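PDB 3OYO: hemopexin fold protein CP4, which is of unknown function but folds as a four-bladed haemopexin-type beta-propeller that holds a calcium ion, and may have a binding role in the cowpea seed. Local coordinates for residues Arg43-Gly48 and Pro60-Ser65; Lys23-His28 and Pro217-Ile222; Pro2-Ala7 and Arg210-Gly215. All blocks are in the same frame, centred on the assembly; numbering follows the deposited sequence.

Interaction 1 of 3, residues Arg43-Gly48 and Pro60-Ser65; sequences RLISSG and PGIDCS. With CA (calcium ion), chain C.
A small, buried apolar contact joins the start of helix 45-48 to the loop that enters the second propeller blade: Ile45 reaches across to Gly61 and Ile62. With CG1 anti to the carbonyl carbon and the chain extended beyond it (chi2 169°), Ile45 CD1 projects onto the backbone of the loop and comes to 3.7 Å from Ile62 N and 3.8 Å from Gly61 CA. The other branch, Ile45 CG2, anti to the backbone N, meets Ile62 CD1 at 4.3 Å. Gly61 brings bare backbone to the methyl; at its phi of 125° and psi of -176° a CB would press against the carbonyl O of Pro60, so the backbone itself calls for glycine, and it would also lie close to Ile45 CD1. The surface buried between the segments is 108 Å². The opening turn of the short helix is tied by Leu44 O, which accepts from Ser47 N at 3.0 Å and from Gly48 N at 3.2 Å. Farther along the loop, Asp63 O binds the calcium ion at 2.5 Å, so the chain runs directly from this patch to the metal. Phe19 of strand 15-20 lies against both Ile45 and Ile62, while Ile62 also touches Ala6 of strand 6-9 and Val75 of strand 72-77, which places the contact between the first and second blade sheets.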
# COMPACT_ATOMS: atom_id res chain seq x y z
N ARG A 43 -15.06 -1.68 8.97
CA ARG A 43 -15.07 -2.52 10.17
C ARG A 43 -13.67 -2.78 10.68
O ARG A 43 -12.65 -2.48 10.01
CB ARG A 43 -15.75 -3.85 9.91
CG ARG A 43 -15.12 -4.68 8.82
CD ARG A 43 -16.25 -5.40 8.19
NE ARG A 43 -15.93 -6.72 7.68
CZ ARG A 43 -15.93 -7.82 8.40
NH1 ARG A 43 -16.22 -7.77 9.70
NH2 ARG A 43 -15.63 -8.98 7.82
N LEU A 44 -13.61 -3.32 11.89
CA LEU A 44 -12.32 -3.64 12.48
C LEU A 44 -11.53 -4.58 11.62
O LEU A 44 -12.04 -5.51 11.02
CB LEU A 44 -12.51 -4.24 13.88
CG LEU A 44 -12.83 -3.26 15.00
CD1 LEU A 44 -13.14 -4.08 16.29
CD2 LEU A 44 -11.68 -2.33 15.24
N ILE A 45 -10.24 -4.33 11.57
CA ILE A 45 -9.32 -5.19 10.86
C ILE A 45 -9.41 -6.62 11.41
O ILE A 45 -9.46 -7.61 10.64
CB ILE A 45 -7.88 -4.62 10.98
CG1 ILE A 45 -7.78 -3.30 10.19
CG2 ILE A 45 -6.86 -5.65 10.53
CD1 ILE A 45 -6.52 -2.52 10.43
N SER A 46 -9.52 -6.72 12.73
CA SER A 46 -9.53 -8.02 13.37
C SER A 46 -10.82 -8.78 13.06
O SER A 46 -10.88 -9.98 13.27
CB SER A 46 -9.30 -7.91 14.87
OG SER A 46 -10.31 -7.13 15.52
N SER A 47 -11.85 -8.05 12.63
CA SER A 47 -13.11 -8.64 12.25
C SER A 47 -13.02 -9.21 10.86
O SER A 47 -13.50 -10.30 10.63
CB SER A 47 -14.25 -7.61 12.32
OG SER A 47 -14.39 -7.15 13.63
N GLY A 48 -12.39 -8.47 9.96
CA GLY A 48 -12.20 -8.91 8.60
C GLY A 48 -11.11 -9.94 8.49
O GLY A 48 -11.20 -10.85 7.65
N PRO A 60 -2.57 -0.84 16.77
CA PRO A 60 -3.40 0.25 16.24
C PRO A 60 -3.85 0.07 14.77
O PRO A 60 -4.70 0.82 14.30
CB PRO A 60 -2.50 1.47 16.39
CG PRO A 60 -1.14 0.90 16.10
CD PRO A 60 -1.16 -0.42 16.89
N GLY A 61 -3.33 -0.91 14.04
CA GLY A 61 -3.78 -1.12 12.66
C GLY A 61 -2.67 -1.13 11.61
O GLY A 61 -1.49 -1.00 11.93
N ILE A 62 -3.04 -1.24 10.34
CA ILE A 62 -2.05 -1.37 9.29
C ILE A 62 -1.72 0.01 8.69
O ILE A 62 -2.64 0.74 8.27
CB ILE A 62 -2.59 -2.37 8.21
CG1 ILE A 62 -2.71 -3.79 8.81
CG2 ILE A 62 -1.77 -2.30 6.88
CD1 ILE A 62 -3.55 -4.75 7.95
N ASP A 63 -0.43 0.35 8.68
CA ASP A 63 0.01 1.66 8.15
C ASP A 63 0.80 1.51 6.83
O ASP A 63 1.37 2.46 6.35
CB ASP A 63 0.89 2.38 9.20
CG ASP A 63 2.15 1.60 9.56
OD1 ASP A 63 2.53 0.61 8.87
OD2 ASP A 63 2.82 1.99 10.55
N CYS A 64 0.85 0.30 6.27
CA CYS A 64 1.56 0.07 5.01
C CYS A 64 1.31 -1.35 4.63
O CYS A 64 1.20 -2.19 5.49
CB CYS A 64 3.09 0.35 5.14
SG CYS A 64 4.05 -0.02 3.65
N SER A 65 1.18 -1.63 3.34
CA SER A 65 0.93 -2.99 2.87
C SER A 65 1.16 -3.05 1.35
O SER A 65 1.09 -2.07 0.66
CB SER A 65 -0.52 -3.42 3.18
OG SER A 65 -1.41 -2.48 2.63
CA CA C . 0.92 4.79 5.66

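Interaction 2 of 3, residues Lys23-His28 and Pro217-Ile222; sequences KYVRLH and PVLKGI
The C-terminal tail of the propeller packs here on the first blade: Val25 and Leu27 of strand 23-28 receive Val218 and Leu219 from the 3-10 turn 217-219 that follows helix 212-215. Alternation along the strand sends Val25 and Leu27 to this face, whereas Tyr24 and Arg26 go to the other, where Arg26 forms a salt bridge with Glu15 and a hydrogen bond with Thr40. Leu219 is shared by both strand residues. Its CD2 methyl lies 4.1 Å from Leu27 CD2 and 4.3 Å from Val25 CG2, so one methyl touches two neighbours on the same face of the strand. The CB of Leu219 does not point straight at the strand, but CG sits anti to the carbonyl carbon (chi1 -63°) and the branched end thereby comes nearer. The Leu27 and Leu219 side chains cross obliquely. At the edge of the patch Val218 makes a lighter contact, its CG1 standing 4.4 Å from Leu27 CD1. Two backbone bonds shape the tail: Lys220 N donates to Pro217 O at 2.9 Å, and Ile222 N donates to Leu219 O at the same length. Trp216 and Phe223, close in sequence on either side of this segment, widen the patch by packing on Leu27 and Val25 respectively, and Phe18 of strand 15-20 also touches both strand residues. Every contact between the two segments is methyl to methyl and none is shorter than 4.1 Å, which implies that this part of the tail, 217-222, meets strand 23-28 through aliphatic surface, 142 Å² in all, with little directional preference from the pairs themselves.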
# COMPACT_ATOMS: atom_id res chain seq x y z
N LYS A 23 -9.21 0.01 11.26
CA LYS A 23 -10.35 -0.38 10.43
C LYS A 23 -10.00 -0.38 8.92
O LYS A 23 -8.95 0.11 8.49
CB LYS A 23 -11.52 0.58 10.68
CG LYS A 23 -12.01 0.57 12.10
CD LYS A 23 -13.12 1.53 12.30
CE LYS A 23 -13.09 2.03 13.76
NZ LYS A 23 -14.43 2.36 14.26
N TYR A 24 -10.91 -0.94 8.13
CA TYR A 24 -10.73 -1.03 6.68
C TYR A 24 -12.08 -1.23 5.93
O TYR A 24 -13.15 -1.52 6.53
CB TYR A 24 -9.79 -2.22 6.35
CG TYR A 24 -10.55 -3.55 6.32
CD1 TYR A 24 -11.01 -4.14 7.50
CD2 TYR A 24 -10.85 -4.16 5.10
CE1 TYR A 24 -11.76 -5.32 7.47
CE2 TYR A 24 -11.63 -5.34 5.05
CZ TYR A 24 -12.08 -5.92 6.26
OH TYR A 24 -12.86 -7.06 6.27
N VAL A 25 -12.00 -1.10 4.60
CA VAL A 25 -13.13 -1.37 3.68
C VAL A 25 -12.53 -2.12 2.52
O VAL A 25 -11.32 -2.05 2.28
CB VAL A 25 -13.81 -0.06 3.18
CG1 VAL A 25 -14.46 0.68 4.35
CG2 VAL A 25 -12.82 0.87 2.45
N ARG A 26 -13.37 -2.87 1.84
CA ARG A 26 -12.98 -3.55 0.63
C ARG A 26 -13.83 -2.96 -0.48
O ARG A 26 -15.05 -2.97 -0.39
CB ARG A 26 -13.24 -5.07 0.75
CG ARG A 26 -12.92 -5.85 -0.49
CD ARG A 26 -13.15 -7.33 -0.26
NE ARG A 26 -14.51 -7.57 0.21
CZ ARG A 26 -15.40 -8.23 -0.48
NH1 ARG A 26 -15.05 -8.78 -1.65
NH2 ARG A 26 -16.63 -8.41 0.01
N LEU A 27 -13.18 -2.47 -1.53
CA LEU A 27 -13.88 -1.82 -2.64
C LEU A 27 -13.72 -2.53 -3.97
O LEU A 27 -12.68 -3.14 -4.26
CB LEU A 27 -13.44 -0.39 -2.89
CG LEU A 27 -13.28 0.74 -1.90
CD1 LEU A 27 -13.20 2.01 -2.71
CD2 LEU A 27 -14.43 0.81 -0.86
N HIS A 28 -14.76 -2.40 -4.79
CA HIS A 28 -14.66 -2.79 -6.18
C HIS A 28 -14.51 -1.45 -6.91
O HIS A 28 -15.25 -0.50 -6.67
CB HIS A 28 -15.92 -3.53 -6.65
CG HIS A 28 -15.97 -3.70 -8.13
ND1 HIS A 28 -15.27 -4.68 -8.78
CD2 HIS A 28 -16.59 -2.97 -9.10
CE1 HIS A 28 -15.44 -4.56 -10.08
NE2 HIS A 28 -16.25 -3.54 -10.30
N PRO A 217 -15.94 9.09 -4.36
CA PRO A 217 -17.08 9.70 -3.65
C PRO A 217 -17.81 8.73 -2.72
O PRO A 217 -18.38 9.16 -1.72
CB PRO A 217 -18.01 10.15 -4.81
CG PRO A 217 -17.60 9.31 -5.96
CD PRO A 217 -16.10 9.21 -5.82
N VAL A 218 -17.76 7.42 -3.04
CA VAL A 218 -18.38 6.40 -2.18
C VAL A 218 -17.81 6.39 -0.76
O VAL A 218 -18.41 5.81 0.14
CB VAL A 218 -18.33 4.98 -2.82
CG1 VAL A 218 -16.97 4.26 -2.54
CG2 VAL A 218 -19.46 4.14 -2.34
N LEU A 219 -16.68 7.06 -0.52
CA LEU A 219 -16.10 7.03 0.84
C LEU A 219 -16.69 8.16 1.66
O LEU A 219 -16.52 8.23 2.89
CB LEU A 219 -14.56 7.09 0.79
CG LEU A 219 -13.82 5.94 0.10
CD1 LEU A 219 -12.37 6.23 0.22
CD2 LEU A 219 -14.19 4.57 0.69
N LYS A 220 -17.38 9.06 0.97
CA LYS A 220 -17.96 10.24 1.64
C LYS A 220 -18.85 9.84 2.80
O LYS A 220 -19.71 8.99 2.65
CB LYS A 220 -18.74 11.10 0.66
CG LYS A 220 -17.92 11.79 -0.38
CD LYS A 220 -18.88 12.53 -1.33
CE LYS A 220 -18.19 13.31 -2.45
NZ LYS A 220 -19.28 13.68 -3.42
N GLY A 221 -18.60 10.44 3.96
CA GLY A 221 -19.37 10.18 5.18
C GLY A 221 -18.94 8.93 5.91
O GLY A 221 -19.62 8.47 6.81
N ILE A 222 -17.81 8.38 5.49
CA ILE A 222 -17.25 7.17 6.06
C ILE A 222 -15.80 7.46 6.35
O ILE A 222 -15.29 7.12 7.42
CB ILE A 222 -17.41 5.97 5.09
CG1 ILE A 222 -18.91 5.77 4.78
CG2 ILE A 222 -16.74 4.71 5.67
CD1 ILE A 222 -19.21 4.70 3.75

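Interaction 3 of 3, residues Pro2-Ala7 and Arg210-Gly215; sequences PYINAA and RPILDG. With CA (calcium ion), chain C.
Tyr3 and Ile4, at the very start of the chain, pack against Ile212 and Leu213 of helix 212-215, burying 191 Å² between the segments. The closest contacts are those of Tyr3. Ile212 CD1, at the end of an extended chain, lies 3.6 Å from Tyr3 CB, and the Tyr3 ring crosses the Leu213 side chain at about a right angle, with Tyr3 CE2 at 3.6 Å from Leu213 CD1 and 3.7 Å from Leu213 CG; Pro224 and Gln189 also touch this tyrosine. Looser but buried is the second branch of Ile212: CG2, anti to the backbone N, meets Ile4 CD1 at 4.1 Å, and the two isoleucine side chains meet at a slant. Behind them, Phe186 of strand 182-187 touches both Ile4 and Ile212, and Phe18 of strand 15-20 backs Ile4, so side chains of the first and fourth blades lie against this half. The solvent side is the outer flank, where Asp214 is exposed, as are Arg210 and Pro211 leading into the helix. The first turn of helix 212-215 is closed by Pro211 O, which accepts from Asp214 N and Gly215 N. Inward from Ile4 the N-terminal segment reaches the axis, where Asn5 grips the calcium ion twice, through its backbone O at 2.5 Å and its side-chain OD1 at 2.7 Å. Asn5 and Ala6 both face Phe19 in a classic beta bulge, from which strand 6-9 sets out. The contact thus brings the N-terminal strand entry against the last blade at the closing seam of this four-bladed haemopexin-type propeller, next to the central calcium.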
# COMPACT_ATOMS: atom_id res chain seq x y z
N PRO A 2 -3.99 10.84 7.88
CA PRO A 2 -4.21 10.74 6.44
C PRO A 2 -5.51 9.94 6.25
O PRO A 2 -5.79 9.03 7.03
CB PRO A 2 -2.99 9.95 5.96
CG PRO A 2 -2.71 9.01 7.07
CD PRO A 2 -2.93 9.92 8.32
N TYR A 3 -6.31 10.32 5.29
CA TYR A 3 -7.56 9.61 4.97
C TYR A 3 -7.35 8.10 4.83
O TYR A 3 -8.02 7.29 5.48
CB TYR A 3 -8.18 10.24 3.73
CG TYR A 3 -8.99 11.51 4.01
CD1 TYR A 3 -8.73 12.26 5.15
CD2 TYR A 3 -10.00 11.95 3.13
CE1 TYR A 3 -9.46 13.41 5.44
CE2 TYR A 3 -10.74 13.11 3.40
CZ TYR A 3 -10.45 13.83 4.55
OH TYR A 3 -11.16 14.95 4.89
N ILE A 4 -6.36 7.71 4.01
CA ILE A 4 -6.05 6.30 3.82
C ILE A 4 -4.58 6.08 4.29
O ILE A 4 -3.66 6.78 3.88
CB ILE A 4 -6.28 5.87 2.32
CG1 ILE A 4 -7.76 6.05 1.95
CG2 ILE A 4 -5.81 4.41 2.07
CD1 ILE A 4 -8.07 6.06 0.46
N ASN A 5 -4.39 5.10 5.18
CA ASN A 5 -3.12 4.84 5.72
C ASN A 5 -2.44 3.68 5.01
O ASN A 5 -1.22 3.57 5.04
CB ASN A 5 -3.23 4.57 7.23
CG ASN A 5 -1.92 4.87 7.96
OD1 ASN A 5 -1.03 5.48 7.38
ND2 ASN A 5 -1.83 4.51 9.25
N ALA A 6 -3.20 2.79 4.38
CA ALA A 6 -2.56 1.66 3.67
C ALA A 6 -3.54 1.10 2.68
O ALA A 6 -4.75 1.26 2.85
CB ALA A 6 -2.13 0.58 4.68
N ALA A 7 -3.04 0.44 1.64
CA ALA A 7 -3.92 -0.10 0.59
C ALA A 7 -3.19 -1.20 -0.15
O ALA A 7 -1.98 -1.11 -0.33
CB ALA A 7 -4.29 1.01 -0.41
N ARG A 210 -6.19 15.27 -6.95
CA ARG A 210 -7.60 15.46 -6.61
C ARG A 210 -7.89 15.05 -5.16
O ARG A 210 -7.14 14.26 -4.58
CB ARG A 210 -8.50 14.59 -7.49
CG ARG A 210 -8.61 15.07 -8.88
CD ARG A 210 -9.22 14.00 -9.75
NE ARG A 210 -9.19 14.46 -11.14
CZ ARG A 210 -9.50 13.72 -12.20
NH1 ARG A 210 -9.85 12.44 -12.05
NH2 ARG A 210 -9.43 14.26 -13.42
N PRO A 211 -8.95 15.61 -4.57
CA PRO A 211 -9.32 15.19 -3.24
C PRO A 211 -9.85 13.77 -3.30
O PRO A 211 -10.58 13.41 -4.22
CB PRO A 211 -10.41 16.19 -2.84
CG PRO A 211 -10.14 17.42 -3.71
CD PRO A 211 -9.77 16.76 -5.02
N ILE A 212 -9.45 12.96 -2.33
CA ILE A 212 -9.86 11.55 -2.28
C ILE A 212 -11.40 11.38 -2.34
O ILE A 212 -11.94 10.50 -3.04
CB ILE A 212 -9.30 10.89 -0.98
CG1 ILE A 212 -7.77 10.78 -1.06
CG2 ILE A 212 -9.92 9.51 -0.77
CD1 ILE A 212 -7.05 10.39 0.32
N LEU A 213 -12.09 12.22 -1.59
CA LEU A 213 -13.53 12.14 -1.51
C LEU A 213 -14.22 12.55 -2.79
O LEU A 213 -15.41 12.33 -2.92
CB LEU A 213 -14.06 12.96 -0.33
CG LEU A 213 -13.59 12.46 1.06
CD1 LEU A 213 -14.09 13.40 2.13
CD2 LEU A 213 -14.02 11.06 1.32
N ASP A 214 -13.47 13.06 -3.76
CA ASP A 214 -14.03 13.36 -5.08
C ASP A 214 -13.71 12.29 -6.10
O ASP A 214 -14.51 12.04 -7.01
CB ASP A 214 -13.51 14.71 -5.60
CG ASP A 214 -14.07 15.86 -4.84
OD1 ASP A 214 -15.24 15.78 -4.43
OD2 ASP A 214 -13.36 16.85 -4.61
N GLY A 215 -12.56 11.67 -5.97
CA GLY A 215 -12.19 10.58 -6.86
C GLY A 215 -12.84 9.28 -6.45
O GLY A 215 -13.09 8.45 -7.29
CA CA C . 0.92 4.79 5.66

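Overall arrangement
Along the chain the segments run 2-7, 23-28, 43-48, 60-65, 210-215 and 217-222. Interactions 2 and 3 interlock, their centres about 10 Å apart: interaction 3 joins the N-terminal segment to helix 212-215, and interaction 2 lays the C-terminal tail on strand 23-28. Together they tie the first and fourth blades and close the ring. Interaction 1 is nested inside both loops, between first and second blades, about 14 Å from interaction 2 and 16 Å from interaction 3, centre to centre. The first sheet, strands 6-9 to 37-44, is common to all three. Interactions 1 and 3 share the calcium ion, which, with Asp119 and Asp172, draws on the entry segments of all four blades.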